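Long-range contacts in putative isomerase (Streptomyces coelicolor A3, PDB 2OQH), which is a putative isomerase of the enolase superfamily that may act as a glucarate dehydratase, removing water from D-glucarate: residues A123-T131 and L340-P348; E288-S298 and P317-M326. All blocks are in the same frame, centred on the assembly; numbering follows the deposited sequence.

Contact 1 of 2, residues A123-T131 and L340-P348; sequences AVRDEVPIT and LENGRLRVP. With SO4 (sulfate ion), chain E.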
ATOM      1  N   ALA A 123      10.971   1.732  16.555  1.00 16.92           N
ATOM      2  CA  ALA A 123      11.323   0.671  15.634  1.00 17.85           C
ATOM      3  C   ALA A 123      11.491  -0.696  16.276  1.00 18.89           C
ATOM      4  O   ALA A 123      12.037  -0.818  17.374  1.00 19.74           O
ATOM      5  CB  ALA A 123      12.600   1.046  14.899  1.00 17.01           C
ATOM      6  N   VAL A 124      10.996  -1.718  15.578  1.00 17.64           N
ATOM      7  CA  VAL A 124      11.125  -3.105  16.003  1.00 18.14           C
ATOM      8  C   VAL A 124      11.893  -3.790  14.881  1.00 17.50           C
ATOM      9  O   VAL A 124      12.342  -4.925  15.018  1.00 18.15           O
ATOM     10  CB  VAL A 124       9.760  -3.807  16.207  1.00 18.68           C
ATOM     11  CG1 VAL A 124       9.101  -3.278  17.459  1.00 19.40           C
ATOM     12  CG2 VAL A 124       8.864  -3.595  14.997  1.00 18.33           C
ATOM     13  N   ARG A 125      12.030  -3.073  13.771  1.00 17.59           N
ATOM     14  CA  ARG A 125      12.776  -3.532  12.603  1.00 19.59           C
ATOM     15  C   ARG A 125      13.234  -2.289  11.836  1.00 20.75           C
ATOM     16  O   ARG A 125      12.539  -1.272  11.826  1.00 20.87           O
ATOM     17  CB  ARG A 125      11.915  -4.440  11.708  1.00 18.43           C
ATOM     18  CG  ARG A 125      10.715  -3.783  11.037  1.00 17.45           C
ATOM     19  CD  ARG A 125      10.034  -4.785  10.101  1.00 16.46           C
ATOM     20  NE  ARG A 125       9.493  -5.948  10.814  1.00 15.29           N
ATOM     21  CZ  ARG A 125       8.381  -5.927  11.546  1.00 15.13           C
ATOM     22  NH1 ARG A 125       7.686  -4.804  11.662  1.00 13.18           N
ATOM     23  NH2 ARG A 125       7.962  -7.023  12.164  1.00 15.66           N
ATOM     24  N   ASP A 126      14.405  -2.356  11.206  1.00 22.10           N
ATOM     25  CA  ASP A 126      14.924  -1.200  10.471  1.00 24.06           C
ATOM     26  C   ASP A 126      14.923  -1.380   8.956  1.00 22.64           C
ATOM     27  O   ASP A 126      15.083  -0.409   8.209  1.00 23.67           O
ATOM     28  CB  ASP A 126      16.341  -0.870  10.955  1.00 28.26           C
ATOM     29  CG  ASP A 126      17.323  -1.990  10.686  1.00 32.36           C
ATOM     30  OD1 ASP A 126      16.963  -3.169  10.918  1.00 35.09           O
ATOM     31  OD2 ASP A 126      18.467  -1.696  10.251  1.00 36.14           O
ATOM     32  N   GLU A 127      14.736  -2.619   8.508  1.00 20.42           N
ATOM     33  CA  GLU A 127      14.703  -2.930   7.089  1.00 20.49           C
ATOM     34  C   GLU A 127      13.349  -3.515   6.712  1.00 19.96           C
ATOM     35  O   GLU A 127      12.819  -4.382   7.409  1.00 20.14           O
ATOM     36  CB  GLU A 127      15.809  -3.921   6.737  1.00 21.58           C
ATOM     37  CG  GLU A 127      17.210  -3.339   6.829  1.00 26.97           C
ATOM     38  CD  GLU A 127      17.396  -2.142   5.917  1.00 29.44           C
ATOM     39  OE1 GLU A 127      17.036  -2.247   4.725  1.00 31.00           O
ATOM     40  OE2 GLU A 127      17.906  -1.096   6.385  1.00 32.59           O
ATOM     41  N   VAL A 128      12.799  -3.037   5.603  1.00 18.20           N
ATOM     42  CA  VAL A 128      11.495  -3.489   5.138  1.00 18.51           C
ATOM     43  C   VAL A 128      11.524  -4.173   3.777  1.00 17.90           C
ATOM     44  O   VAL A 128      11.621  -3.508   2.748  1.00 18.01           O
ATOM     45  CB  VAL A 128      10.513  -2.311   5.026  1.00 17.34           C
ATOM     46  CG1 VAL A 128       9.164  -2.808   4.541  1.00 18.73           C
ATOM     47  CG2 VAL A 128      10.387  -1.622   6.365  1.00 17.06           C
ATOM     48  N   PRO A 129      11.417  -5.510   3.758  1.00 17.32           N
ATOM     49  CA  PRO A 129      11.426  -6.277   2.509  1.00 16.55           C
ATOM     50  C   PRO A 129      10.225  -5.931   1.623  1.00 16.52           C
ATOM     51  O   PRO A 129       9.128  -5.658   2.127  1.00 15.89           O
ATOM     52  CB  PRO A 129      11.368  -7.725   2.994  1.00 17.94           C
ATOM     53  CG  PRO A 129      11.954  -7.666   4.369  1.00 19.02           C
ATOM     54  CD  PRO A 129      11.350  -6.410   4.922  1.00 18.07           C
ATOM     55  N   ILE A 130      10.427  -5.930   0.309  1.00 14.55           N
ATOM     56  CA  ILE A 130       9.326  -5.640  -0.602  1.00 16.00           C
ATOM     57  C   ILE A 130       9.120  -6.785  -1.583  1.00 14.71           C
ATOM     58  O   ILE A 130       9.953  -7.678  -1.688  1.00 15.96           O
ATOM     59  CB  ILE A 130       9.535  -4.314  -1.374  1.00 15.81           C
ATOM     60  CG1 ILE A 130      10.777  -4.397  -2.261  1.00 17.28           C
ATOM     61  CG2 ILE A 130       9.655  -3.170  -0.383  1.00 15.43           C
ATOM     62  CD1 ILE A 130      10.929  -3.215  -3.181  1.00 18.17           C
ATOM     63  N   THR A 131       8.001  -6.740  -2.292  1.00 15.34           N
ATOM     64  CA  THR A 131       7.616  -7.781  -3.238  1.00 17.20           C
ATOM     65  C   THR A 131       7.757  -7.385  -4.704  1.00 18.70           C
ATOM     66  O   THR A 131       7.547  -6.229  -5.074  1.00 19.95           O
ATOM     67  CB  THR A 131       6.151  -8.172  -3.000  1.00 17.65           C
ATOM     68  OG1 THR A 131       5.959  -8.429  -1.603  1.00 19.27           O
ATOM     69  CG2 THR A 131       5.776  -9.402  -3.813  1.00 17.53           C
ATOM     70  N   LEU A 340      16.747   1.766  -1.147  1.00 23.44           N
ATOM     71  CA  LEU A 340      16.240   0.458  -1.571  1.00 24.03           C
ATOM     72  C   LEU A 340      17.423  -0.371  -2.045  1.00 25.32           C
ATOM     73  O   LEU A 340      18.011  -0.082  -3.090  1.00 25.60           O
ATOM     74  CB  LEU A 340      15.231   0.603  -2.717  1.00 22.77           C
ATOM     75  CG  LEU A 340      14.809  -0.712  -3.390  1.00 22.74           C
ATOM     76  CD1 LEU A 340      14.184  -1.653  -2.374  1.00 20.39           C
ATOM     77  CD2 LEU A 340      13.831  -0.414  -4.516  1.00 22.49           C
ATOM     78  N   GLU A 341      17.765  -1.404  -1.282  1.00 24.87           N
ATOM     79  CA  GLU A 341      18.906  -2.243  -1.620  1.00 25.22           C
ATOM     80  C   GLU A 341      18.650  -3.718  -1.337  1.00 24.52           C
ATOM     81  O   GLU A 341      18.193  -4.083  -0.251  1.00 23.64           O
ATOM     82  CB  GLU A 341      20.126  -1.788  -0.806  1.00 26.67           C
ATOM     83  CG  GLU A 341      21.434  -2.527  -1.112  1.00 29.85           C
ATOM     84  CD  GLU A 341      22.501  -2.278  -0.046  1.00 32.84           C
ATOM     85  OE1 GLU A 341      22.520  -1.171   0.535  1.00 33.16           O
ATOM     86  OE2 GLU A 341      23.330  -3.184   0.207  1.00 35.10           O
ATOM     87  N   ASN A 342      18.944  -4.567  -2.315  1.00 23.25           N
ATOM     88  CA  ASN A 342      18.791  -5.998  -2.118  1.00 23.20           C
ATOM     89  C   ASN A 342      17.384  -6.388  -1.635  1.00 21.73           C
ATOM     90  O   ASN A 342      17.233  -7.103  -0.650  1.00 23.01           O
ATOM     91  CB  ASN A 342      19.868  -6.448  -1.120  1.00 23.72           C
ATOM     92  CG  ASN A 342      19.849  -7.930  -0.850  1.00 25.54           C
ATOM     93  OD1 ASN A 342      19.723  -8.742  -1.766  1.00 28.13           O
ATOM     94  ND2 ASN A 342      19.996  -8.298   0.422  1.00 27.17           N
ATOM     95  N   GLY A 343      16.362  -5.905  -2.340  1.00 21.40           N
ATOM     96  CA  GLY A 343      14.980  -6.227  -2.001  1.00 21.15           C
ATOM     97  C   GLY A 343      14.397  -5.660  -0.711  1.00 21.43           C
ATOM     98  O   GLY A 343      13.310  -6.071  -0.290  1.00 20.62           O
ATOM     99  N   ARG A 344      15.088  -4.713  -0.088  1.00 19.58           N
ATOM    100  CA  ARG A 344      14.603  -4.124   1.157  1.00 21.11           C
ATOM    101  C   ARG A 344      14.732  -2.596   1.171  1.00 21.60           C
ATOM    102  O   ARG A 344      15.661  -2.034   0.587  1.00 21.71           O
ATOM    103  CB  ARG A 344      15.382  -4.697   2.348  1.00 23.09           C
ATOM    104  CG  ARG A 344      15.490  -6.218   2.381  1.00 26.17           C
ATOM    105  CD  ARG A 344      16.137  -6.683   3.682  1.00 27.93           C
ATOM    106  NE  ARG A 344      17.480  -6.135   3.849  1.00 31.15           N
ATOM    107  CZ  ARG A 344      18.183  -6.173   4.982  1.00 32.76           C
ATOM    108  NH1 ARG A 344      17.672  -6.736   6.080  1.00 32.54           N
ATOM    109  NH2 ARG A 344      19.409  -5.652   5.017  1.00 32.41           N
ATOM    110  N   LEU A 345      13.790  -1.930   1.834  1.00 19.88           N
ATOM    111  CA  LEU A 345      13.807  -0.477   1.950  1.00 20.82           C
ATOM    112  C   LEU A 345      14.224  -0.126   3.366  1.00 22.02           C
ATOM    113  O   LEU A 345      13.772  -0.749   4.325  1.00 23.20           O
ATOM    114  CB  LEU A 345      12.421   0.111   1.677  1.00 20.22           C
ATOM    115  CG  LEU A 345      11.968   0.190   0.220  1.00 20.34           C
ATOM    116  CD1 LEU A 345      10.476   0.460   0.155  1.00 20.28           C
ATOM    117  CD2 LEU A 345      12.733   1.288  -0.488  1.00 20.62           C
ATOM    118  N   ARG A 346      15.099   0.861   3.503  1.00 21.79           N
ATOM    119  CA  ARG A 346      15.539   1.267   4.829  1.00 21.71           C
ATOM    120  C   ARG A 346      14.609   2.366   5.318  1.00 21.45           C
ATOM    121  O   ARG A 346      14.219   3.250   4.556  1.00 20.34           O
ATOM    122  CB  ARG A 346      16.986   1.769   4.791  1.00 22.23           C
ATOM    123  CG  ARG A 346      17.557   2.097   6.170  1.00 23.81           C
ATOM    124  CD  ARG A 346      19.057   2.319   6.102  1.00 25.93           C
ATOM    125  NE  ARG A 346      19.388   3.528   5.355  1.00 27.80           N
ATOM    126  CZ  ARG A 346      20.592   3.795   4.858  1.00 29.70           C
ATOM    127  NH1 ARG A 346      21.583   2.927   5.028  1.00 28.96           N
ATOM    128  NH2 ARG A 346      20.799   4.930   4.197  1.00 28.15           N
ATOM    129  N   VAL A 347      14.243   2.302   6.591  1.00 21.60           N
ATOM    130  CA  VAL A 347      13.355   3.300   7.169  1.00 24.01           C
ATOM    131  C   VAL A 347      14.107   4.607   7.425  1.00 24.62           C
ATOM    132  O   VAL A 347      15.099   4.620   8.157  1.00 25.65           O
ATOM    133  CB  VAL A 347      12.776   2.805   8.507  1.00 24.32           C
ATOM    134  CG1 VAL A 347      11.687   3.753   8.974  1.00 25.06           C
ATOM    135  CG2 VAL A 347      12.231   1.390   8.351  1.00 24.56           C
ATOM    136  N   PRO A 348      13.652   5.719   6.816  1.00 25.16           N
ATOM    137  CA  PRO A 348      14.288   7.031   6.990  1.00 25.93           C
ATOM    138  C   PRO A 348      14.547   7.331   8.465  1.00 26.90           C
ATOM    139  O   PRO A 348      13.858   6.796   9.338  1.00 27.29           O
ATOM    140  CB  PRO A 348      13.278   7.982   6.352  1.00 25.96           C
ATOM    141  CG  PRO A 348      12.766   7.162   5.203  1.00 23.99           C
ATOM    142  CD  PRO A 348      12.548   5.800   5.840  1.00 24.62           C
TER
HETATM  143  S   SO4 E 501      11.019  -9.294  11.482  1.00 37.90           S
HETATM  144  O1  SO4 E 501       9.797  -9.385  10.663  1.00 39.74           O
HETATM  145  O2  SO4 E 501      10.680  -9.463  12.909  1.00 40.08           O
HETATM  146  O3  SO4 E 501      11.647  -7.961  11.276  1.00 40.41           O
HETATM  147  O4  SO4 E 501      11.964 -10.350  11.084  1.00 40.03           O
HETATM  148  O   HOH W   1      17.736  -0.952   2.576  1.00 31.76           O
HETATM  149  O   HOH W   2      12.354  -8.825  -0.443  1.00 21.89           O
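Over one face of the Arg344 guanidinium lies the aliphatic part of Glu127, whose CG stands 3.4 Å above the plane and is offset toward its rim. The two side chains cross at about a right angle, and their charges stay apart: Glu127 OE1 is 4.0 Å from Arg344 NE and well out of the guanidinium plane, so at most a charge attraction is likely, no N-H pointing at the oxygen. A bend at chi2 (-59°) turns the carboxylate of Glu127 toward the other strand, where OE2 meets CG of Arg346 at 3.2 Å; a water lies within bonding distance of OE1 and the carbonyl of Arg344. The second guanidinium, that of Arg125, takes a sulfate, probably from the crystallisation liquor, at its edge and in its plane. Arg125 NE donates to sulfate O3 at 3.0 Å, while NH1 and NH2 are held by the carbonyls of Thr316 and Pro317.

Glu127 and Arg344 belong to strands 127-131 and 344-346, which run antiparallel. Val128 and Leu345 form a hydrogen-bonded pair: Val128 N donates to Leu345 O at 2.8 Å, and Leu345 N donates to Val128 O. Ile130 N continues the ladder to Gly343 O (2.9 Å). Gly343 belongs to the type I' turn from Glu341 to Arg344, whose positive phi values suit Asn342 and Gly343 and which makes a beta hairpin of 340-346. Long polar chains suit the partly exposed side of Glu127, Arg344 and Arg346, whereas branched apolar ones fill the other: Ile130 CG2 packs on Leu345 CD1 (3.8 Å), and its CD1 reaches Leu340 CD1. Val128 also lies against Leu310 and Val313 of helix 303-315, and strand 127-134 pairs in parallel with strands 166-170 and 323-324, the hairpin adding an antiparallel partner.

Contact 2 of 2, residues E288-S298 and P317-M326; sequences ETFGLGMNLHS and PVLSRAIDSM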
ATOM      1  N   GLU A 288      -3.867  -8.793  15.206  1.00  8.45           N
ATOM      2  CA  GLU A 288      -3.241  -9.618  16.230  1.00 10.79           C
ATOM      3  C   GLU A 288      -4.305 -10.232  17.135  1.00 10.46           C
ATOM      4  O   GLU A 288      -4.205 -11.393  17.523  1.00 10.13           O
ATOM      5  CB  GLU A 288      -2.267  -8.790  17.070  1.00 13.89           C
ATOM      6  CG  GLU A 288      -1.143  -8.160  16.263  1.00 19.17           C
ATOM      7  CD  GLU A 288      -0.095  -7.511  17.146  1.00 23.32           C
ATOM      8  OE1 GLU A 288      -0.476  -6.815  18.110  1.00 27.11           O
ATOM      9  OE2 GLU A 288       1.110  -7.687  16.869  1.00 25.96           O
ATOM     10  N   THR A 289      -5.326  -9.447  17.463  1.00  8.84           N
ATOM     11  CA  THR A 289      -6.403  -9.918  18.329  1.00  9.10           C
ATOM     12  C   THR A 289      -7.142 -11.089  17.696  1.00  9.81           C
ATOM     13  O   THR A 289      -7.525 -12.038  18.377  1.00 10.41           O
ATOM     14  CB  THR A 289      -7.420  -8.789  18.617  1.00  9.36           C
ATOM     15  OG1 THR A 289      -6.768  -7.731  19.327  1.00  9.46           O
ATOM     16  CG2 THR A 289      -8.596  -9.313  19.454  1.00  9.03           C
ATOM     17  N   PHE A 290      -7.321 -11.037  16.384  1.00  8.22           N
ATOM     18  CA  PHE A 290      -8.042 -12.096  15.701  1.00 11.13           C
ATOM     19  C   PHE A 290      -7.172 -13.113  14.997  1.00 10.29           C
ATOM     20  O   PHE A 290      -7.657 -13.886  14.175  1.00 10.91           O
ATOM     21  CB  PHE A 290      -9.032 -11.479  14.723  1.00 11.69           C
ATOM     22  CG  PHE A 290     -10.285 -10.987  15.388  1.00 14.05           C
ATOM     23  CD1 PHE A 290     -11.369 -11.848  15.575  1.00 15.76           C
ATOM     24  CD2 PHE A 290     -10.373  -9.683  15.866  1.00 13.47           C
ATOM     25  CE1 PHE A 290     -12.525 -11.417  16.254  1.00 15.42           C
ATOM     26  CE2 PHE A 290     -11.523  -9.241  16.546  1.00 14.83           C
ATOM     27  CZ  PHE A 290     -12.601 -10.119  16.730  1.00 15.09           C
ATOM     28  N   GLY A 291      -5.889 -13.121  15.335  1.00  9.18           N
ATOM     29  CA  GLY A 291      -4.975 -14.067  14.723  1.00  9.70           C
ATOM     30  C   GLY A 291      -4.937 -13.997  13.207  1.00  9.59           C
ATOM     31  O   GLY A 291      -4.956 -15.022  12.530  1.00 11.63           O
ATOM     32  N   LEU A 292      -4.895 -12.784  12.672  1.00  8.19           N
ATOM     33  CA  LEU A 292      -4.835 -12.599  11.232  1.00  9.87           C
ATOM     34  C   LEU A 292      -3.446 -12.132  10.847  1.00 10.50           C
ATOM     35  O   LEU A 292      -2.787 -11.440  11.617  1.00 12.73           O
ATOM     36  CB  LEU A 292      -5.825 -11.525  10.778  1.00  9.50           C
ATOM     37  CG  LEU A 292      -7.310 -11.675  11.087  1.00  8.68           C
ATOM     38  CD1 LEU A 292      -8.042 -10.477  10.506  1.00  8.69           C
ATOM     39  CD2 LEU A 292      -7.845 -12.985  10.508  1.00  7.98           C
ATOM     40  N   GLY A 293      -2.994 -12.522   9.663  1.00 10.15           N
ATOM     41  CA  GLY A 293      -1.713 -12.043   9.201  1.00 10.13           C
ATOM     42  C   GLY A 293      -2.017 -10.650   8.671  1.00 12.09           C
ATOM     43  O   GLY A 293      -3.190 -10.293   8.513  1.00 12.27           O
HETATM   44  N   MSE A 294      -0.990  -9.850   8.414  1.00 11.84           N
HETATM   45  CA  MSE A 294      -1.188  -8.506   7.876  1.00 14.06           C
HETATM   46  C   MSE A 294       0.004  -8.119   7.018  1.00 14.38           C
HETATM   47  O   MSE A 294       1.121  -8.564   7.251  1.00 14.22           O
HETATM   48  CB  MSE A 294      -1.344  -7.464   8.995  1.00 15.48           C
HETATM   49  CG  MSE A 294      -1.547  -6.034   8.471  1.00 19.23           C
HETATM   50 SE   MSE A 294      -1.593  -4.637   9.833  1.00 26.72          SE
HETATM   51  CE  MSE A 294      -2.371  -3.226   8.758  1.00 16.72           C
ATOM     52  N   ASN A 295      -0.248  -7.287   6.018  1.00 15.67           N
ATOM     53  CA  ASN A 295       0.808  -6.811   5.134  1.00 15.72           C
ATOM     54  C   ASN A 295       0.298  -5.472   4.630  1.00 15.92           C
ATOM     55  O   ASN A 295      -0.816  -5.078   4.964  1.00 16.15           O
ATOM     56  CB  ASN A 295       0.997  -7.794   3.974  1.00 15.40           C
ATOM     57  CG  ASN A 295       2.369  -7.687   3.324  1.00 16.29           C
ATOM     58  OD1 ASN A 295       3.268  -7.002   3.830  1.00 14.82           O
ATOM     59  ND2 ASN A 295       2.541  -8.379   2.200  1.00 15.35           N
ATOM     60  N   LEU A 296       1.100  -4.756   3.852  1.00 16.46           N
ATOM     61  CA  LEU A 296       0.635  -3.489   3.316  1.00 16.08           C
ATOM     62  C   LEU A 296       0.434  -3.586   1.816  1.00 17.22           C
ATOM     63  O   LEU A 296       1.206  -4.234   1.107  1.00 17.71           O
ATOM     64  CB  LEU A 296       1.610  -2.354   3.637  1.00 16.49           C
ATOM     65  CG  LEU A 296       1.711  -1.908   5.101  1.00 18.09           C
ATOM     66  CD1 LEU A 296       2.590  -0.671   5.181  1.00 16.60           C
ATOM     67  CD2 LEU A 296       0.321  -1.617   5.669  1.00 15.87           C
ATOM     68  N   HIS A 297      -0.628  -2.949   1.345  1.00 17.66           N
ATOM     69  CA  HIS A 297      -0.966  -2.921  -0.067  1.00 19.17           C
ATOM     70  C   HIS A 297      -0.414  -1.628  -0.652  1.00 20.77           C
ATOM     71  O   HIS A 297      -0.380  -0.605   0.025  1.00 19.53           O
ATOM     72  CB  HIS A 297      -2.486  -2.965  -0.229  1.00 20.23           C
ATOM     73  CG  HIS A 297      -2.962  -2.675  -1.618  1.00 22.07           C
ATOM     74  ND1 HIS A 297      -3.385  -1.424  -2.016  1.00 23.61           N
ATOM     75  CD2 HIS A 297      -3.097  -3.478  -2.698  1.00 22.72           C
ATOM     76  CE1 HIS A 297      -3.765  -1.472  -3.280  1.00 24.04           C
ATOM     77  NE2 HIS A 297      -3.599  -2.709  -3.716  1.00 24.44           N
ATOM     78  N   SER A 298       0.018  -1.671  -1.908  1.00 22.03           N
ATOM     79  CA  SER A 298       0.557  -0.472  -2.543  1.00 24.61           C
ATOM     80  C   SER A 298      -0.328   0.041  -3.670  1.00 25.25           C
ATOM     81  O   SER A 298      -0.724  -0.718  -4.558  1.00 26.76           O
ATOM     82  CB  SER A 298       1.955  -0.735  -3.095  1.00 25.42           C
ATOM     83  OG  SER A 298       2.366   0.358  -3.889  1.00 27.87           O
ATOM     84  N   PRO A 317       4.995  -4.748  14.937  1.00 16.02           N
ATOM     85  CA  PRO A 317       5.373  -6.162  14.968  1.00 14.35           C
ATOM     86  C   PRO A 317       4.716  -7.086  13.933  1.00 14.10           C
ATOM     87  O   PRO A 317       5.408  -7.813  13.231  1.00 14.92           O
ATOM     88  CB  PRO A 317       5.046  -6.566  16.404  1.00 14.39           C
ATOM     89  CG  PRO A 317       5.411  -5.340  17.169  1.00 13.93           C
ATOM     90  CD  PRO A 317       4.790  -4.239  16.308  1.00 14.47           C
ATOM     91  N   VAL A 318       3.392  -7.058  13.829  1.00 12.92           N
ATOM     92  CA  VAL A 318       2.696  -7.941  12.894  1.00 11.96           C
ATOM     93  C   VAL A 318       3.038  -7.753  11.403  1.00 12.76           C
ATOM     94  O   VAL A 318       2.810  -8.654  10.592  1.00 13.14           O
ATOM     95  CB  VAL A 318       1.160  -7.843  13.093  1.00 11.63           C
ATOM     96  CG1 VAL A 318       0.638  -6.518  12.555  1.00 12.86           C
ATOM     97  CG2 VAL A 318       0.476  -9.015  12.424  1.00 12.90           C
ATOM     98  N   LEU A 319       3.579  -6.600  11.032  1.00 11.53           N
ATOM     99  CA  LEU A 319       3.944  -6.372   9.637  1.00 12.50           C
ATOM    100  C   LEU A 319       5.336  -6.953   9.376  1.00 13.83           C
ATOM    101  O   LEU A 319       6.282  -6.235   9.047  1.00 14.59           O
ATOM    102  CB  LEU A 319       3.905  -4.876   9.327  1.00 12.33           C
ATOM    103  CG  LEU A 319       2.476  -4.321   9.264  1.00 12.00           C
ATOM    104  CD1 LEU A 319       2.484  -2.804   9.247  1.00 13.08           C
ATOM    105  CD2 LEU A 319       1.786  -4.871   8.032  1.00 10.16           C
ATOM    106  N   SER A 320       5.438  -8.271   9.513  1.00 12.48           N
ATOM    107  CA  SER A 320       6.695  -8.985   9.346  1.00 13.57           C
ATOM    108  C   SER A 320       6.910  -9.612   7.974  1.00 13.67           C
ATOM    109  O   SER A 320       7.864 -10.366   7.778  1.00 13.66           O
ATOM    110  CB  SER A 320       6.780 -10.086  10.390  1.00 13.38           C
ATOM    111  OG  SER A 320       5.700 -10.992  10.225  1.00 16.38           O
ATOM    112  N   ARG A 321       6.037  -9.303   7.029  1.00 13.90           N
ATOM    113  CA  ARG A 321       6.131  -9.875   5.690  1.00 14.99           C
ATOM    114  C   ARG A 321       6.729  -8.897   4.694  1.00 15.06           C
ATOM    115  O   ARG A 321       6.879  -7.713   4.987  1.00 14.39           O
ATOM    116  CB  ARG A 321       4.734 -10.269   5.207  1.00 16.35           C
ATOM    117  CG  ARG A 321       4.031 -11.295   6.085  1.00 14.63           C
ATOM    118  CD  ARG A 321       2.519 -11.191   5.926  1.00 17.09           C
ATOM    119  NE  ARG A 321       1.798 -12.179   6.734  1.00 15.12           N
ATOM    120  CZ  ARG A 321       1.367 -13.353   6.283  1.00 15.37           C
ATOM    121  NH1 ARG A 321       1.581 -13.700   5.018  1.00 14.24           N
ATOM    122  NH2 ARG A 321       0.712 -14.178   7.095  1.00 12.80           N
ATOM    123  N   ALA A 322       7.079  -9.399   3.514  1.00 14.17           N
ATOM    124  CA  ALA A 322       7.608  -8.526   2.477  1.00 14.82           C
ATOM    125  C   ALA A 322       6.375  -7.797   1.962  1.00 14.74           C
ATOM    126  O   ALA A 322       5.469  -8.427   1.433  1.00 15.09           O
ATOM    127  CB  ALA A 322       8.242  -9.344   1.362  1.00 14.93           C
ATOM    128  N   ILE A 323       6.333  -6.480   2.124  1.00 15.50           N
ATOM    129  CA  ILE A 323       5.172  -5.702   1.689  1.00 16.71           C
ATOM    130  C   ILE A 323       5.106  -5.509   0.186  1.00 16.67           C
ATOM    131  O   ILE A 323       6.091  -5.724  -0.518  1.00 17.03           O
ATOM    132  CB  ILE A 323       5.162  -4.290   2.320  1.00 16.77           C
ATOM    133  CG1 ILE A 323       6.328  -3.469   1.762  1.00 17.83           C
ATOM    134  CG2 ILE A 323       5.251  -4.390   3.842  1.00 17.49           C
ATOM    135  CD1 ILE A 323       6.309  -1.991   2.164  1.00 18.88           C
ATOM    136  N   ASP A 324       3.928  -5.116  -0.295  1.00 17.51           N
ATOM    137  CA  ASP A 324       3.727  -4.826  -1.709  1.00 19.67           C
ATOM    138  C   ASP A 324       4.218  -3.401  -1.868  1.00 19.93           C
ATOM    139  O   ASP A 324       3.909  -2.539  -1.049  1.00 19.50           O
ATOM    140  CB  ASP A 324       2.245  -4.887  -2.092  1.00 21.03           C
ATOM    141  CG  ASP A 324       1.770  -6.299  -2.387  1.00 23.27           C
ATOM    142  OD1 ASP A 324       2.618  -7.216  -2.448  1.00 23.53           O
ATOM    143  OD2 ASP A 324       0.545  -6.487  -2.574  1.00 25.02           O
ATOM    144  N   SER A 325       5.000  -3.144  -2.904  1.00 20.37           N
ATOM    145  CA  SER A 325       5.508  -1.799  -3.108  1.00 20.79           C
ATOM    146  C   SER A 325       5.958  -1.614  -4.532  1.00 21.48           C
ATOM    147  O   SER A 325       6.798  -2.360  -5.025  1.00 21.29           O
ATOM    148  CB  SER A 325       6.682  -1.512  -2.170  1.00 20.62           C
ATOM    149  OG  SER A 325       7.274  -0.254  -2.475  1.00 23.03           O
HETATM  150  N   MSE A 326       5.385  -0.621  -5.198  1.00 22.18           N
HETATM  151  CA  MSE A 326       5.770  -0.351  -6.570  1.00 24.54           C
HETATM  152  C   MSE A 326       6.825   0.741  -6.569  1.00 23.19           C
HETATM  153  O   MSE A 326       7.067   1.378  -7.592  1.00 23.60           O
HETATM  154  CB  MSE A 326       4.560   0.080  -7.410  1.00 28.58           C
HETATM  155  CG  MSE A 326       3.604  -1.060  -7.771  1.00 35.98           C
HETATM  156 SE   MSE A 326       4.486  -2.802  -7.915  1.00 50.91          SE
HETATM  157  CE  MSE A 326       3.757  -3.587  -6.301  1.00 45.22           C
TER
HETATM  158  O   HOH W   3       1.816  -5.225  15.560  1.00 20.65           O
HETATM  159  O   HOH W   4       1.523 -10.822   9.163  1.00  9.71           O
HETATM  160  O   HOH W   5       4.023  -7.345   6.532  1.00 20.56           O
HETATM  161  O   HOH W   6       2.669  -0.841   0.633  1.00 26.87           O
HETATM  162  O   HOH W   7       4.757   1.962  -4.164  1.00 29.05           O
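Asn295 reaches across with its flat amide: ND2 donates to Ala322 O at 3.0 Å, the acceptor lying near the amide plane but the donor standing above the plane of that carbonyl. With CG anti to the backbone N (chi1 -158°), OD1 is set close to Ile323, 3.3 Å from its CG2, and is within hydrogen-bonding distance of a water that accepts from Arg321 N. Replacing the amide by an alanine is likely to leave Ala322 O without this donor and deprive that water of one acceptor, loosening the tie between strand 293-296 and residues 321-323. Farther along, Asp324 N donates to Leu296 O at 3.2 Å.

Near the Asn295 backbone, Leu319 CD2 packs against CG of Met294, a selenomethionine, at 3.6 Å; the extended chain of Met294 carries SE on to Val318 CG1. The flexible Met294 and branched Leu319 suit a buried seam.

Arg321 lays its CD 3.3 Å from Met294 O, and a second water at the guanidinium edge links NE to Met294 N and Val318 O. Arg321 NH2 comes within 3.9 Å of Gly293 CA, close enough that a side chain there would clash. Glu220 holds Arg321 NH1 in a salt bridge, and Asn295 ND2 is also hydrogen-bonded to Tyr221 OH.

Strand 293-296 is joined through helix 303-315 to strand 323-324, a beta-alpha-beta connection characteristic of the TIM barrel.

In the fold
Contacts 1 and 2 lie about 14 Å apart, centre to centre, in the same curled sheet of the enolase-type TIM barrel. Along the chain, residues 123-131 come first, then 288-298, 317-326 and 340-348, so contact 2 falls wholly within the span that contact 1 bridges. Strand 127-134 is the common element: it meets the late part of the barrel, and Pro129 O lies 2.9 Å from Ile323 N, probably hydrogen-bonded. Helix 303-315 borders both contacts. The early strand thus closes the barrel against its last one, and ahead of that strand Arg125 of contact 1 ties its loop to residues 317-320 of contact 2.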